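Local structure of hypothetical protein SP2199 (Streptococcus pneumoniae TIGR4, 2IBO) at the interface of chains A and B and the interface of chains C and B. The protein is of unknown function but belongs to the thiamine-binding protein family and may bind thiamine or a related small molecule. Numbering follows the deposited sequence. Chains: chain A/B/C, Hypothetical protein SP2199.

Contact 1: the interface of chains A and B. Residues chain A 11-12, 18; chain B 12.
A polar group of this patch, the guanidinium of A:Arg18, meets a methyl of B:Leu12: its NE lies 3.7 Å from CD2. That methyl sits above one face of the flat group, displaced toward its rim, and its distance to the central carbon CZ is 4.0 Å. A:Arg18 stands at the start of helix 18-31 and reaches the leucine with a chain stretched out from CG to NE; its CG lies opposite the backbone N (chi1 159°). The two side chains meet roughly at right angles. B:Leu12 is thus gripped from two directions. On the other side A:Leu12 lays its CD2 methyl against the root of the side chain, 3.4 Å from B:Leu12 CB and about as near to CA, so methyl meets stem rather than methyl meeting methyl. B:Leu12 gives up 62 Å² of surface to chain A, far more than any chain A residue here loses to it. The interface is two-fold symmetric and both leucines lie in loops, yet their backbones differ: B:Leu12 has a positive phi of 39° and A:Leu12 a negative one. The patch packs the loop after the first strand, together with the start of helix 18-31 of chain A, against B:Leu12 and probably lies near the two-fold; the structure alone does not show whether this pairing is used in the cell. At the end of strand 2-11, the A:Pro11 carbonyl O lies 4.0 Å from B:Leu12 CB.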
ATOM      1  N   PRO A  11       2.132  -6.770 -12.500  1.00 43.28           N
ATOM      2  CA  PRO A  11       3.192  -7.261 -13.399  1.00 46.68           C
ATOM      3  C   PRO A  11       3.658  -6.072 -14.236  1.00 50.24           C
ATOM      4  O   PRO A  11       2.828  -5.303 -14.720  1.00 50.48           O
ATOM      5  CB  PRO A  11       2.475  -8.311 -14.245  1.00 59.68           C
ATOM      6  CG  PRO A  11       1.327  -8.747 -13.360  1.00 59.23           C
ATOM      7  CD  PRO A  11       0.854  -7.437 -12.791  1.00 57.98           C
ATOM      8  N   LEU A  12       4.965  -5.916 -14.417  1.00 92.29           N
ATOM      9  CA  LEU A  12       5.475  -4.766 -15.166  1.00 88.04           C
ATOM     10  C   LEU A  12       6.406  -5.091 -16.346  1.00 84.53           C
ATOM     11  O   LEU A  12       7.404  -4.393 -16.554  1.00 85.44           O
ATOM     12  CB  LEU A  12       6.211  -3.825 -14.200  1.00 81.24           C
ATOM     13  CG  LEU A  12       5.684  -3.661 -12.764  1.00 81.75           C
ATOM     14  CD1 LEU A  12       6.742  -2.957 -11.931  1.00 81.74           C
ATOM     15  CD2 LEU A  12       4.373  -2.880 -12.738  1.00 81.78           C
ATOM     16  N   ARG A  18      -1.062  -8.638 -18.979  1.00 70.39           N
ATOM     17  CA  ARG A  18      -1.048  -8.278 -17.567  1.00 70.89           C
ATOM     18  C   ARG A  18      -2.313  -8.760 -16.863  1.00 70.56           C
ATOM     19  O   ARG A  18      -2.246  -9.494 -15.877  1.00 71.39           O
ATOM     20  CB  ARG A  18      -0.899  -6.765 -17.400  1.00 67.35           C
ATOM     21  CG  ARG A  18      -1.368  -6.239 -16.054  1.00 68.03           C
ATOM     22  CD  ARG A  18      -0.975  -4.796 -15.780  1.00 68.28           C
ATOM     23  NE  ARG A  18      -1.376  -4.364 -14.443  1.00 69.50           N
ATOM     24  CZ  ARG A  18      -2.581  -3.901 -14.141  1.00 68.86           C
ATOM     25  NH1 ARG A  18      -3.513  -3.806 -15.079  1.00 68.20           N
ATOM     26  NH2 ARG A  18      -2.858  -3.531 -12.897  1.00 67.34           N
TER
ATOM     27  N   LEU B  12       4.046   0.407 -14.653  1.00 86.76           N
ATOM     28  CA  LEU B  12       3.736  -0.872 -15.288  1.00 89.53           C
ATOM     29  C   LEU B  12       3.970  -0.829 -16.796  1.00 87.53           C
ATOM     30  O   LEU B  12       3.072  -1.087 -17.598  1.00 86.53           O
ATOM     31  CB  LEU B  12       2.293  -1.305 -14.960  1.00 86.81           C
ATOM     32  CG  LEU B  12       1.077  -0.392 -15.139  1.00 86.87           C
ATOM     33  CD1 LEU B  12       0.582  -0.411 -16.580  1.00 86.55           C
ATOM     34  CD2 LEU B  12      -0.020  -0.887 -14.209  1.00 86.20           C
TER

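Contact 2: the interface of chains C and B. Residues chain C 10, 18; chain B 81-82.
Apolar packing joins C:Leu10 to B:Leu82 through their branched ends: the CD2 methyls of the two leucines are 3.9 Å apart, and the side chains meet nearly perpendicular. C:Leu10 projects from strand 2-11, whereas B:Leu82 lies in the loop that follows strand 69-78. The aliphatic part of C:Arg18 adds to this packing, its CD methylene resting 3.9 Å from B:Ile81 CD1. B:Ile81 presents its longer branch to the arginine because CG1 points away from the backbone N (chi1 -179°). The second kind of contact sets a charged, flat group against hydrocarbon. The C:Arg18 guanidinium meets B:Leu82 at its edge and in its plane, with NH1 3.4 Å from the CD2 methyl. NH1 also lies near B:Ile81 CG1, so this corner of the guanidinium touches both chain B side chains, from directions about at right angles. The arginine arrives there by a folded route, bent at chi2 and again at chi3 (45°), which turns the group from helix 16-31 toward B:Ile81 and B:Leu82. B:Leu82 CD2 therefore touches both C:Leu10 and C:Arg18. The patch ties the 81-82 loop of one subunit to the strand and helix of another, and would support a pairing of subunits whose biological standing the structure alone does not show.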
ATOM      1  N   LEU C  10       1.686  -1.421  11.690  1.00 34.69           N
ATOM      2  CA  LEU C  10       0.890  -0.416  12.374  1.00 38.11           C
ATOM      3  C   LEU C  10       0.004  -1.132  13.377  1.00 39.98           C
ATOM      4  O   LEU C  10      -1.088  -1.596  13.037  1.00 39.17           O
ATOM      5  CB  LEU C  10       0.017   0.370  11.400  1.00 52.81           C
ATOM      6  CG  LEU C  10       0.752   1.245  10.391  1.00 52.35           C
ATOM      7  CD1 LEU C  10      -0.272   1.971   9.542  1.00 51.95           C
ATOM      8  CD2 LEU C  10       1.661   2.225  11.110  1.00 50.32           C
ATOM      9  N   ARG C  18       2.546  -0.058  21.735  1.00 66.44           N
ATOM     10  CA  ARG C  18       2.893  -0.069  20.314  1.00 65.48           C
ATOM     11  C   ARG C  18       4.381   0.125  20.039  1.00 64.17           C
ATOM     12  O   ARG C  18       4.935  -0.493  19.127  1.00 64.83           O
ATOM     13  CB  ARG C  18       2.094   0.996  19.556  1.00 73.05           C
ATOM     14  CG  ARG C  18       2.652   2.406  19.645  1.00 75.56           C
ATOM     15  CD  ARG C  18       2.535   3.067  18.293  1.00 77.86           C
ATOM     16  NE  ARG C  18       1.217   2.818  17.718  1.00 80.71           N
ATOM     17  CZ  ARG C  18       0.899   3.024  16.442  1.00 82.35           C
ATOM     18  NH1 ARG C  18       1.810   3.488  15.590  1.00 82.63           N
ATOM     19  NH2 ARG C  18      -0.331   2.754  16.019  1.00 82.99           N
TER
ATOM     20  N   ILE B  81       2.747  10.450  16.305  1.00 61.40           N
ATOM     21  CA  ILE B  81       2.973   9.118  16.863  1.00 62.04           C
ATOM     22  C   ILE B  81       4.068   8.374  16.075  1.00 62.90           C
ATOM     23  O   ILE B  81       5.019   7.850  16.659  1.00 63.85           O
ATOM     24  CB  ILE B  81       1.662   8.281  16.849  1.00 86.71           C
ATOM     25  CG1 ILE B  81       1.904   6.897  17.454  1.00 87.52           C
ATOM     26  CG2 ILE B  81       1.150   8.134  15.429  1.00 87.49           C
ATOM     27  CD1 ILE B  81       2.198   6.918  18.934  1.00 88.57           C
ATOM     28  N   LEU B  82       3.942   8.347  14.752  1.00 64.54           N
ATOM     29  CA  LEU B  82       4.915   7.675  13.895  1.00 65.05           C
ATOM     30  C   LEU B  82       6.192   8.495  13.669  1.00 66.04           C
ATOM     31  O   LEU B  82       7.044   8.107  12.868  1.00 66.26           O
ATOM     32  CB  LEU B  82       4.277   7.358  12.539  1.00 44.68           C
ATOM     33  CG  LEU B  82       3.108   6.373  12.504  1.00 44.62           C
ATOM     34  CD1 LEU B  82       2.621   6.190  11.077  1.00 43.69           C
ATOM     35  CD2 LEU B  82       3.554   5.045  13.072  1.00 44.54           C
TER

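Contact 3: the interface of chains C and B. Residues chain C 40-41; chain B 4-6, 44, 77, 84.
The C:Phe41 ring carries B:Ile84 on one face: the CD1 methyl stands 3.6 Å from the ring centroid, a CH-pi contact displaced toward the rim. The CG2 branch of B:Ile84, on the same side, hangs beyond the rim near CE2. On the opposite side the B:Ala6 methyl lies beneath CD2, with 4.0 Å between B:Ala6 CB and C:Phe41 CD2. Two groups meet the ring in its plane. B:Val44 CG1 approaches CE2 at 3.8 Å, and B:Asn77 CB touches CE1 at 3.9 Å while its amide is turned steeply to the ring, 69° between the planes. B:Ser4 closes the far end, its hydroxyl OG 3.7 Å from C:Phe41 CE2. The ring is thus received by side chains from strands 2-10, 43-46 and 69-78 of chain B, with B:Ile84 of the 3-10 helix 84-86 covering one face. The phenylalanine CG lies opposite the carbonyl carbon (chi1 -83°), which sends the ring toward this pocket. C:Pro40 flanks it, its carbonyl O packed against B:Ile84 CD1 and its ring CG near B:Val44 CG2. C:Phe41 loses 71 Å² of surface here, a knob-in-pocket contact that would hold the 40-41 loop on the neighbour's sheet, if this pairing is used in the cell.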
ATOM      1  N   PRO C  40      11.840   5.583   6.938  1.00 31.10           N
ATOM      2  CA  PRO C  40      10.772   6.223   7.726  1.00 32.79           C
ATOM      3  C   PRO C  40       9.384   5.593   7.821  1.00 34.30           C
ATOM      4  O   PRO C  40       8.708   5.738   8.845  1.00 36.49           O
ATOM      5  CB  PRO C  40      10.663   7.634   7.142  1.00 20.68           C
ATOM      6  CG  PRO C  40      11.806   7.787   6.175  1.00 19.04           C
ATOM      7  CD  PRO C  40      12.231   6.407   5.775  1.00 19.63           C
ATOM      8  N   PHE C  41       8.941   4.893   6.787  1.00 32.37           N
ATOM      9  CA  PHE C  41       7.599   4.299   6.837  1.00 32.58           C
ATOM     10  C   PHE C  41       7.579   2.776   6.786  1.00 32.75           C
ATOM     11  O   PHE C  41       6.578   2.149   7.146  1.00 35.82           O
ATOM     12  CB  PHE C  41       6.759   4.814   5.676  1.00 25.71           C
ATOM     13  CG  PHE C  41       6.126   6.144   5.920  1.00 26.66           C
ATOM     14  CD1 PHE C  41       4.937   6.231   6.627  1.00 27.85           C
ATOM     15  CD2 PHE C  41       6.709   7.315   5.441  1.00 28.35           C
ATOM     16  CE1 PHE C  41       4.331   7.450   6.856  1.00 28.32           C
ATOM     17  CE2 PHE C  41       6.114   8.547   5.664  1.00 29.26           C
ATOM     18  CZ  PHE C  41       4.919   8.615   6.373  1.00 28.70           C
TER
ATOM     19  N   SER B   4       2.974  14.248   6.392  1.00 29.90           N
ATOM     20  CA  SER B   4       3.996  13.463   5.724  1.00 26.86           C
ATOM     21  C   SER B   4       3.338  12.556   4.670  1.00 24.90           C
ATOM     22  O   SER B   4       2.257  12.005   4.903  1.00 22.51           O
ATOM     23  CB  SER B   4       4.731  12.632   6.774  1.00 32.89           C
ATOM     24  OG  SER B   4       5.988  12.225   6.292  1.00 33.83           O
ATOM     25  N   ILE B   5       4.011  12.414   3.527  1.00 42.79           N
ATOM     26  CA  ILE B   5       3.541  11.622   2.380  1.00 41.12           C
ATOM     27  C   ILE B   5       4.618  10.636   1.935  1.00 40.28           C
ATOM     28  O   ILE B   5       5.811  10.904   2.065  1.00 41.39           O
ATOM     29  CB  ILE B   5       3.204  12.560   1.153  1.00 21.60           C
ATOM     30  CG1 ILE B   5       2.157  13.597   1.558  1.00 21.85           C
ATOM     31  CG2 ILE B   5       2.672  11.783  -0.013  1.00 23.33           C
ATOM     32  CD1 ILE B   5       0.996  13.051   2.347  1.00 20.32           C
ATOM     33  N   ALA B   6       4.197   9.497   1.405  1.00 34.62           N
ATOM     34  CA  ALA B   6       5.134   8.494   0.914  1.00 32.08           C
ATOM     35  C   ALA B   6       4.621   8.137  -0.459  1.00 31.00           C
ATOM     36  O   ALA B   6       3.503   7.642  -0.578  1.00 32.50           O
ATOM     37  CB  ALA B   6       5.117   7.287   1.809  1.00 24.90           C
ATOM     38  N   VAL B  44       9.705   9.596   0.238  1.00 27.07           N
ATOM     39  CA  VAL B  44       9.059  10.226   1.385  1.00 26.24           C
ATOM     40  C   VAL B  44       9.211  11.746   1.414  1.00 28.11           C
ATOM     41  O   VAL B  44      10.324  12.272   1.405  1.00 28.29           O
ATOM     42  CB  VAL B  44       9.630   9.669   2.702  1.00 16.37           C
ATOM     43  CG1 VAL B  44       8.988  10.382   3.891  1.00 14.58           C
ATOM     44  CG2 VAL B  44       9.375   8.179   2.787  1.00 15.28           C
ATOM     45  N   ASN B  77       0.417  10.710   6.279  1.00 21.61           N
ATOM     46  CA  ASN B  77       0.439  10.668   7.722  1.00 23.91           C
ATOM     47  C   ASN B  77       0.278  12.061   8.299  1.00 25.44           C
ATOM     48  O   ASN B  77       0.908  13.023   7.848  1.00 25.21           O
ATOM     49  CB  ASN B  77       1.734  10.024   8.225  1.00 30.14           C
ATOM     50  CG  ASN B  77       1.752   9.854   9.746  1.00 30.73           C
ATOM     51  OD1 ASN B  77       2.239  10.723  10.470  1.00 30.40           O
ATOM     52  ND2 ASN B  77       1.205   8.734  10.232  1.00 31.39           N
ATOM     53  N   ILE B  84       7.605  10.785  11.835  1.00 71.50           N
ATOM     54  CA  ILE B  84       8.223  10.710  10.518  1.00 71.82           C
ATOM     55  C   ILE B  84       9.392  11.682  10.359  1.00 73.60           C
ATOM     56  O   ILE B  84      10.224  11.522   9.466  1.00 73.91           O
ATOM     57  CB  ILE B  84       7.180  10.984   9.412  1.00 35.60           C
ATOM     58  CG1 ILE B  84       5.988  10.037   9.572  1.00 34.47           C
ATOM     59  CG2 ILE B  84       7.792  10.764   8.050  1.00 34.53           C
ATOM     60  CD1 ILE B  84       6.343   8.545   9.446  1.00 33.21           C
TER

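Chain B takes part in all three contacts, facing chain A in contact 1 and chain C in contacts 2 and 3. Measured between the centres of their C-alpha atoms, contacts 2 and 3 lie about 12 Å apart and are parts of one interface; contact 1 is about 33 Å from contact 2 and 26 Å from contact 3. Arg18 serves in contacts 1 and 2 in different copies, meeting a different neighbour in each. The first strand also supplies residues to both interfaces, with the loop after it in contact 1. Two distinct two-fold pairings through one subunit fit the four-copy deposited assembly, which may be the biological tetramer.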